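Local coordinates for protein tRNA(Ile2) 2-agmatinylcytidine synthetase TiaS (Archaeoglobus fulgidus, PDB 5XOB) that uses ATP to attach agmatine to the wobble cytidine of the minor isoleucine tRNA, forming 2-agmatinylcytidine and switching the codon read from AUG to AUA, at residues 154-158 with 406-410; 75-80 with 133-137; 46-50 with 263-267. All blocks are in the same frame, centred on the assembly; numbering follows the deposited sequence.

Contact 1: 154-158 with 406-410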
loop_
_atom_site.group_PDB
_atom_site.type_symbol
_atom_site.label_atom_id
_atom_site.label_comp_id
_atom_site.label_asym_id
_atom_site.label_seq_id
_atom_site.Cartn_x
_atom_site.Cartn_y
_atom_site.Cartn_z
ATOM N N GLU A 154 5.687 6.831 13.565
ATOM C CA GLU A 154 4.833 7.931 14.024
ATOM C C GLU A 154 3.381 7.468 14.001
ATOM O O GLU A 154 2.683 7.468 15.016
ATOM C CB GLU A 154 5.004 9.156 13.117
ATOM C CG GLU A 154 6.354 9.855 13.243
ATOM C CD GLU A 154 6.320 11.080 14.146
ATOM O OE1 GLU A 154 7.057 12.049 13.848
ATOM O OE2 GLU A 154 5.566 11.082 15.148
ATOM N N ASP A 155 2.951 7.074 12.813
ATOM C CA ASP A 155 1.688 6.405 12.616
ATOM C C ASP A 155 2.013 4.919 12.495
ATOM O O ASP A 155 3.094 4.545 12.043
ATOM C CB ASP A 155 1.033 6.925 11.332
ATOM C CG ASP A 155 -0.444 6.612 11.246
ATOM O OD1 ASP A 155 -1.076 6.267 12.277
ATOM O OD2 ASP A 155 -0.980 6.718 10.120
ATOM N N PHE A 156 1.081 4.079 12.920
ATOM C CA PHE A 156 1.210 2.640 12.765
ATOM C C PHE A 156 -0.182 2.035 12.722
ATOM O O PHE A 156 -1.154 2.671 13.121
ATOM C CB PHE A 156 2.008 2.045 13.929
ATOM C CG PHE A 156 1.370 2.269 15.266
ATOM C CD1 PHE A 156 1.616 3.436 15.977
ATOM C CD2 PHE A 156 0.505 1.327 15.807
ATOM C CE1 PHE A 156 1.020 3.655 17.210
ATOM C CE2 PHE A 156 -0.095 1.538 17.038
ATOM C CZ PHE A 156 0.164 2.704 17.741
ATOM N N THR A 157 -0.276 0.816 12.220
ATOM C CA THR A 157 -1.500 0.042 12.342
ATOM C C THR A 157 -1.142 -1.342 12.863
ATOM O O THR A 157 0.040 -1.700 12.947
ATOM C CB THR A 157 -2.272 -0.036 11.009
ATOM O OG1 THR A 157 -1.463 -0.655 9.996
ATOM C CG2 THR A 157 -2.661 1.350 10.570
ATOM N N LEU A 158 -2.160 -2.103 13.240
ATOM C CA LEU A 158 -1.949 -3.438 13.764
ATOM C C LEU A 158 -2.422 -4.449 12.741
ATOM O O LEU A 158 -3.348 -4.177 11.980
ATOM C CB LEU A 158 -2.713 -3.625 15.080
ATOM C CG LEU A 158 -2.423 -2.628 16.208
ATOM C CD1 LEU A 158 -3.356 -2.876 17.386
ATOM C CD2 LEU A 158 -0.969 -2.694 16.653
ATOM N N LYS A 406 -1.951 4.390 2.563
ATOM C CA LYS A 406 -2.892 4.951 3.526
ATOM C C LYS A 406 -4.282 5.073 2.891
ATOM O O LYS A 406 -4.451 5.771 1.885
ATOM C CB LYS A 406 -2.423 6.322 4.008
ATOM C CG LYS A 406 -3.209 6.865 5.190
ATOM C CD LYS A 406 -2.477 8.030 5.839
ATOM C CE LYS A 406 -3.120 8.460 7.146
ATOM N NZ LYS A 406 -2.356 9.569 7.786
ATOM N N PRO A 407 -5.283 4.381 3.467
ATOM C CA PRO A 407 -6.624 4.420 2.912
ATOM C C PRO A 407 -7.353 5.679 3.343
ATOM O O PRO A 407 -7.046 6.253 4.395
ATOM C CB PRO A 407 -7.299 3.177 3.514
ATOM C CG PRO A 407 -6.230 2.435 4.248
ATOM C CD PRO A 407 -5.213 3.459 4.609
ATOM N N LEU A 408 -8.325 6.093 2.540
ATOM C CA LEU A 408 -9.056 7.317 2.810
ATOM C C LEU A 408 -9.620 7.310 4.206
ATOM O O LEU A 408 -9.481 8.285 4.941
ATOM C CB LEU A 408 -10.176 7.519 1.791
ATOM C CG LEU A 408 -9.680 7.970 0.412
ATOM C CD1 LEU A 408 -10.847 8.215 -0.532
ATOM C CD2 LEU A 408 -8.814 9.215 0.525
ATOM N N ILE A 409 -10.225 6.194 4.585
ATOM C CA ILE A 409 -10.868 6.098 5.880
ATOM C C ILE A 409 -9.950 6.524 7.038
ATOM O O ILE A 409 -10.437 7.034 8.047
ATOM C CB ILE A 409 -11.428 4.680 6.116
ATOM C CG1 ILE A 409 -12.515 4.702 7.191
ATOM C CG2 ILE A 409 -10.322 3.695 6.478
ATOM C CD1 ILE A 409 -13.752 5.477 6.790
ATOM N N ARG A 410 -8.636 6.342 6.889
ATOM C CA ARG A 410 -7.684 6.710 7.945
ATOM C C ARG A 410 -7.129 8.136 7.836
ATOM O O ARG A 410 -6.217 8.508 8.583
ATOM C CB ARG A 410 -6.506 5.729 7.974
ATOM C CG ARG A 410 -6.881 4.275 8.229
ATOM C CD ARG A 410 -5.920 3.609 9.203
ATOM N NE ARG A 410 -4.542 4.071 9.046
ATOM C CZ ARG A 410 -3.756 4.541 10.019
ATOM N NH1 ARG A 410 -4.169 4.603 11.281
ATOM N NH2 ARG A 410 -2.525 4.938 9.720
#
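With its CG trans to the backbone N (chi1 -163°), Asp155 holds its carboxylate out from 154-158 to meet Arg410, whose own chain, bent at chi2 and chi3, brings the guanidinium in from the opposite direction. The two charged groups form a salt bridge through Asp155 OD2 and Arg410 NH2, although their modelled separation of 2.4 Å is too short to be trusted. The carboxylate lies at the edge of the guanidinium, and the two planes are turned 22° apart. Thr157 covers one face of the same group: its CG2 sits over the centre, 3.4 Å from Arg410 CZ, while its OG1 turns to the carbonyl of His246. Lys406, extended beyond CG, adds a second positive charge on the carboxylate, but only as a long ion pair, with NZ 3.9 Å from Asp155 OD2. The aspartate is thus shared by two cations, which would probably stabilise its negative charge. Arg410 has further partners in the carboxylate of Glu219 through NH1 and the carbonyl of Ala247 through NH2. Thr157 begins strand 157-163, which runs antiparallel between strands 239-244 and 212-218 in the eight-stranded sheet, whereas Arg410 ends a short 3-10 turn in the loop between strands 392-395 and 416-417.

Contact 2: 75-80 with 133-137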
loop_
_atom_site.group_PDB
_atom_site.type_symbol
_atom_site.label_atom_id
_atom_site.label_comp_id
_atom_site.label_asym_id
_atom_site.label_seq_id
_atom_site.Cartn_x
_atom_site.Cartn_y
_atom_site.Cartn_z
ATOM N N VAL A 75 18.455 -18.015 17.599
ATOM C CA VAL A 75 17.880 -17.566 16.334
ATOM C C VAL A 75 18.544 -18.280 15.168
ATOM O O VAL A 75 17.875 -18.715 14.229
ATOM C CB VAL A 75 18.031 -16.043 16.157
ATOM C CG1 VAL A 75 17.636 -15.612 14.750
ATOM C CG2 VAL A 75 17.178 -15.315 17.184
ATOM N N ASN A 76 19.862 -18.408 15.242
ATOM C CA ASN A 76 20.613 -19.083 14.196
ATOM C C ASN A 76 20.066 -20.472 13.889
ATOM O O ASN A 76 19.881 -20.843 12.734
ATOM C CB ASN A 76 22.074 -19.201 14.607
ATOM C CG ASN A 76 22.917 -19.846 13.536
ATOM O OD1 ASN A 76 22.749 -19.565 12.355
ATOM N ND2 ASN A 76 23.823 -20.719 13.939
ATOM N N GLU A 77 19.802 -21.223 14.948
ATOM C CA GLU A 77 19.362 -22.603 14.840
ATOM C C GLU A 77 17.940 -22.688 14.313
ATOM O O GLU A 77 17.609 -23.589 13.537
ATOM C CB GLU A 77 19.467 -23.276 16.206
ATOM C CG GLU A 77 20.911 -23.445 16.664
ATOM C CD GLU A 77 21.066 -23.723 18.153
ATOM O OE1 GLU A 77 20.060 -24.035 18.840
ATOM O OE2 GLU A 77 22.219 -23.622 18.637
ATOM N N VAL A 78 17.111 -21.743 14.746
ATOM C CA VAL A 78 15.750 -21.592 14.230
ATOM C C VAL A 78 15.772 -21.438 12.716
ATOM O O VAL A 78 14.942 -22.012 12.002
ATOM C CB VAL A 78 15.059 -20.349 14.828
ATOM C CG1 VAL A 78 13.725 -20.078 14.137
ATOM C CG2 VAL A 78 14.855 -20.524 16.328
ATOM N N ILE A 79 16.727 -20.648 12.238
ATOM C CA ILE A 79 16.854 -20.381 10.815
ATOM C C ILE A 79 17.281 -21.645 10.087
ATOM O O ILE A 79 16.674 -22.024 9.087
ATOM C CB ILE A 79 17.867 -19.255 10.536
ATOM C CG1 ILE A 79 17.342 -17.930 11.093
ATOM C CG2 ILE A 79 18.120 -19.124 9.040
ATOM C CD1 ILE A 79 18.396 -16.850 11.227
ATOM N N ILE A 80 18.319 -22.299 10.594
ATOM C CA ILE A 80 18.849 -23.476 9.921
ATOM C C ILE A 80 17.755 -24.524 9.788
ATOM O O ILE A 80 17.598 -25.136 8.729
ATOM C CB ILE A 80 20.075 -24.066 10.648
ATOM C CG1 ILE A 80 21.239 -23.063 10.612
ATOM C CG2 ILE A 80 20.507 -25.372 9.988
ATOM C CD1 ILE A 80 22.506 -23.517 11.314
ATOM N N HIS A 133 25.329 -10.437 14.148
ATOM C CA HIS A 133 24.461 -10.672 13.019
ATOM C C HIS A 133 24.662 -12.060 12.443
ATOM O O HIS A 133 25.684 -12.702 12.694
ATOM C CB HIS A 133 24.761 -9.640 11.939
ATOM C CG HIS A 133 26.176 -9.677 11.449
ATOM N ND1 HIS A 133 27.248 -9.304 12.233
ATOM C CD2 HIS A 133 26.694 -10.035 10.249
ATOM C CE1 HIS A 133 28.364 -9.436 11.538
ATOM N NE2 HIS A 133 28.056 -9.873 10.330
ATOM N N LEU A 134 23.670 -12.513 11.677
ATOM C CA LEU A 134 23.743 -13.770 10.939
ATOM C C LEU A 134 23.456 -13.474 9.484
ATOM O O LEU A 134 22.566 -12.685 9.181
ATOM C CB LEU A 134 22.703 -14.755 11.462
ATOM C CG LEU A 134 22.867 -15.137 12.931
ATOM C CD1 LEU A 134 21.587 -15.752 13.466
ATOM C CD2 LEU A 134 24.033 -16.094 13.104
ATOM N N ARG A 135 24.217 -14.088 8.587
ATOM C CA ARG A 135 23.932 -13.991 7.152
ATOM C C ARG A 135 24.195 -15.348 6.521
ATOM O O ARG A 135 25.288 -15.629 6.042
ATOM C CB ARG A 135 24.762 -12.876 6.490
ATOM C CG ARG A 135 26.267 -13.109 6.475
ATOM C CD ARG A 135 27.076 -11.831 6.584
ATOM N NE ARG A 135 27.834 -11.494 5.372
ATOM C CZ ARG A 135 29.008 -10.852 5.377
ATOM N NH1 ARG A 135 29.585 -10.485 6.524
ATOM N NH2 ARG A 135 29.626 -10.580 4.233
ATOM N N HIS A 136 23.182 -16.203 6.534
ATOM C CA HIS A 136 23.402 -17.608 6.214
ATOM C C HIS A 136 23.846 -17.842 4.780
ATOM O O HIS A 136 24.463 -18.872 4.486
ATOM C CB HIS A 136 22.170 -18.438 6.546
ATOM C CG HIS A 136 22.010 -18.673 8.007
ATOM N ND1 HIS A 136 21.662 -17.668 8.883
ATOM C CD2 HIS A 136 22.200 -19.782 8.759
ATOM C CE1 HIS A 136 21.620 -18.152 10.110
ATOM N NE2 HIS A 136 21.942 -19.433 10.063
ATOM N N LYS A 137 23.537 -16.898 3.893
ATOM C CA LYS A 137 23.990 -16.991 2.515
ATOM C C LYS A 137 24.492 -15.620 2.086
ATOM O O LYS A 137 25.476 -15.105 2.638
ATOM C CB LYS A 137 22.851 -17.515 1.627
ATOM C CG LYS A 137 22.133 -18.725 2.209
ATOM C CD LYS A 137 21.521 -19.649 1.169
ATOM C CE LYS A 137 20.825 -18.895 0.051
ATOM N NZ LYS A 137 19.867 -19.759 -0.690
#
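Leu134 and Ile79 make the close-packed side of this contact, together with Val75. Leu134 CD1 presses against the helix backbone, 3.5 Å from Asn76 CA, and meets Ile79 CD1 at 4.0 Å, with Val75 CG1 slightly farther off. One face of the His136 imidazole rests on Ile79: CG2 stands 3.8 Å from the ring centroid, 10° off the ring normal, a CH-pi contact. Ile79 chi1 of -66° puts CG2 trans to the backbone N and CG1 beside that N; with CG1 extended, CD1 touches both Leu134 and His136 CE1. Helix 68-82 packs at the edge of the eight-stranded sheet, in the part contributed by the TCKD domain, of the RRM clan. Its 75-80 portion runs nearly parallel to strand 133-135, at one edge of the sheet (18°, axes 10.0 Å apart), and strand 93-98 brings Phe96 against Val75 and Leu134. The other side is looser and more polar, with Ile80 exposed and its CG1 3.7 Å from His136 NE2. There Asn76 OD1 lies at the imidazole edge as acceptor of a hydrogen bond from NE2, although its modelled position is doubtful. Replacing His136 by an alanine is likely to strip Ile79 CG2 of its aromatic cover and Ile80 CG1 of its neighbour.

Contact 3: 46-50 with 263-267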
loop_
_atom_site.group_PDB
_atom_site.type_symbol
_atom_site.label_atom_id
_atom_site.label_comp_id
_atom_site.label_asym_id
_atom_site.label_seq_id
_atom_site.Cartn_x
_atom_site.Cartn_y
_atom_site.Cartn_z
ATOM N N ASN A 46 10.584 -0.571 0.699
ATOM C CA ASN A 46 10.311 -0.065 -0.639
ATOM C C ASN A 46 9.556 -1.114 -1.443
ATOM O O ASN A 46 10.112 -2.155 -1.784
ATOM C CB ASN A 46 11.611 0.313 -1.349
ATOM C CG ASN A 46 11.368 1.087 -2.629
ATOM O OD1 ASN A 46 10.309 0.984 -3.238
ATOM N ND2 ASN A 46 12.352 1.874 -3.037
ATOM N N PRO A 47 8.279 -0.852 -1.738
ATOM C CA PRO A 47 7.462 -1.855 -2.409
ATOM C C PRO A 47 7.733 -1.989 -3.910
ATOM O O PRO A 47 7.058 -2.771 -4.576
ATOM C CB PRO A 47 6.037 -1.346 -2.171
ATOM C CG PRO A 47 6.186 0.129 -2.115
ATOM C CD PRO A 47 7.520 0.383 -1.471
ATOM N N THR A 48 8.703 -1.247 -4.436
ATOM C CA THR A 48 8.997 -1.277 -5.866
ATOM C C THR A 48 10.085 -2.286 -6.240
ATOM O O THR A 48 10.178 -2.676 -7.408
ATOM C CB THR A 48 9.419 0.115 -6.383
ATOM O OG1 THR A 48 10.586 0.565 -5.686
ATOM C CG2 THR A 48 8.303 1.126 -6.194
ATOM N N ILE A 49 10.894 -2.718 -5.270
ATOM C CA ILE A 49 12.084 -3.516 -5.585
ATOM C C ILE A 49 11.658 -4.890 -6.103
ATOM O O ILE A 49 10.774 -5.523 -5.523
ATOM C CB ILE A 49 13.047 -3.678 -4.384
ATOM C CG1 ILE A 49 13.334 -2.332 -3.707
ATOM C CG2 ILE A 49 14.368 -4.296 -4.835
ATOM C CD1 ILE A 49 13.905 -1.267 -4.623
ATOM N N PRO A 50 12.272 -5.345 -7.212
ATOM C CA PRO A 50 11.836 -6.611 -7.821
ATOM C C PRO A 50 12.208 -7.860 -7.009
ATOM O O PRO A 50 13.390 -8.131 -6.788
ATOM C CB PRO A 50 12.525 -6.605 -9.195
ATOM C CG PRO A 50 13.646 -5.624 -9.092
ATOM C CD PRO A 50 13.274 -4.634 -8.033
ATOM N N ASN A 263 12.513 6.141 -11.063
ATOM C CA ASN A 263 11.835 4.869 -10.910
ATOM C C ASN A 263 12.290 4.218 -9.621
ATOM O O ASN A 263 13.310 4.602 -9.031
ATOM C CB ASN A 263 12.114 3.932 -12.093
ATOM C CG ASN A 263 11.412 4.369 -13.356
ATOM O OD1 ASN A 263 10.203 4.217 -13.483
ATOM N ND2 ASN A 263 12.166 4.912 -14.301
ATOM N N TYR A 264 11.513 3.231 -9.191
ATOM C CA TYR A 264 11.737 2.538 -7.926
ATOM C C TYR A 264 11.605 3.439 -6.682
ATOM O O TYR A 264 12.180 3.138 -5.632
ATOM C CB TYR A 264 13.082 1.795 -7.955
ATOM C CG TYR A 264 13.143 0.781 -9.073
ATOM C CD1 TYR A 264 12.186 -0.224 -9.166
ATOM C CD2 TYR A 264 14.141 0.832 -10.042
ATOM C CE1 TYR A 264 12.219 -1.152 -10.182
ATOM C CE2 TYR A 264 14.181 -0.096 -11.064
ATOM C CZ TYR A 264 13.218 -1.085 -11.125
ATOM O OH TYR A 264 13.245 -2.014 -12.135
ATOM N N ARG A 265 10.847 4.531 -6.815
ATOM C CA ARG A 265 10.462 5.384 -5.687
ATOM C C ARG A 265 8.993 5.767 -5.861
ATOM O O ARG A 265 8.456 5.675 -6.971
ATOM C CB ARG A 265 11.322 6.653 -5.603
ATOM C CG ARG A 265 12.708 6.477 -4.986
ATOM C CD ARG A 265 13.757 6.099 -6.020
ATOM N NE ARG A 265 15.119 6.167 -5.493
ATOM C CZ ARG A 265 16.176 5.552 -6.028
ATOM N NH1 ARG A 265 16.059 4.790 -7.116
ATOM N NH2 ARG A 265 17.367 5.691 -5.461
ATOM N N SER A 266 8.360 6.201 -4.766
ATOM C CA SER A 266 6.929 6.541 -4.756
ATOM C C SER A 266 6.731 7.980 -4.313
ATOM O O SER A 266 7.474 8.477 -3.463
ATOM C CB SER A 266 6.170 5.596 -3.830
ATOM O OG SER A 266 6.564 4.251 -4.064
ATOM N N TYR A 267 5.723 8.640 -4.886
ATOM C CA TYR A 267 5.567 10.085 -4.733
ATOM C C TYR A 267 4.135 10.567 -4.472
ATOM O O TYR A 267 3.164 9.919 -4.860
ATOM C CB TYR A 267 6.094 10.800 -5.986
ATOM C CG TYR A 267 7.527 10.471 -6.350
ATOM C CD1 TYR A 267 8.587 11.129 -5.735
ATOM C CD2 TYR A 267 7.820 9.510 -7.317
ATOM C CE1 TYR A 267 9.903 10.834 -6.058
ATOM C CE2 TYR A 267 9.134 9.209 -7.649
ATOM C CZ TYR A 267 10.172 9.880 -7.015
ATOM O OH TYR A 267 11.486 9.607 -7.323
#
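Thr48 lies against the backbone of Tyr264, and its side chain can be followed outward from CB, which is 3.7 Å from Tyr264 CA and lies near the plane of the phenol ring, at its edge. The branch then divides. OG1, set between the backbone N and the carbonyl carbon (chi1 59°), comes within 3.0 Å of Tyr264 O, yet the bond it donates goes back within its own segment to Asn46 OD1, at a very short modelled distance that is doubtful. CG2, the other tip, lies trans to the carbonyl carbon; it passes beside Tyr264 CA and C and reaches Ser266, 4.2 Å from its OG, a hydroxyl hydrogen-bonded to that of Ser325.

Asn46 OD1 also accepts from Thr48 N at 3.0 Å, which makes an Asx turn at the start of a type I beta turn from Asn46 to Ile49. The other end of the amide crosses to the second segment: ND2 donates to Tyr264 O at 2.9 Å along a nearly straight line (169°), with the acceptor close to the amide plane. Together the Thr48 N and Tyr264 O bonds hold the amide in its rotation. A further ND2 bond goes to the carbonyl of Asp115, whose carboxylate pairs with Arg265. The turn follows strand 35-44 of the TCKD domain, while the second segment leads into strand 265-273, the first of the OB fold, a nucleic-acid-binding module. Toward the exposed end, Thr48 O lies near the ring edge, 3.6 Å from Tyr264 CD1, and Pro50 CD lies 4.2 Å from Tyr264 CE1.

Contacts 1 and 2 reach the same eight-stranded sheet at different places: 133-135 is one of its outermost strands, whereas 157-163 lies one in from the other end. Their centres are 33 Å apart and their nearest atoms about 22 Å. Contact 3 ties the loop after strand 35-44 of that sheet to the OB fold; its centre lies 20 Å from that of contact 1, and the two cross along the chain. Contact 2 is nested inside the loop closed by contact 3. The bound magnesium, held by Asp8 and phosphorylated Thr18, is about 11 Å from the Asn46 side chain of contact 3 and about 13 Å from that of Ile79 in contact 2.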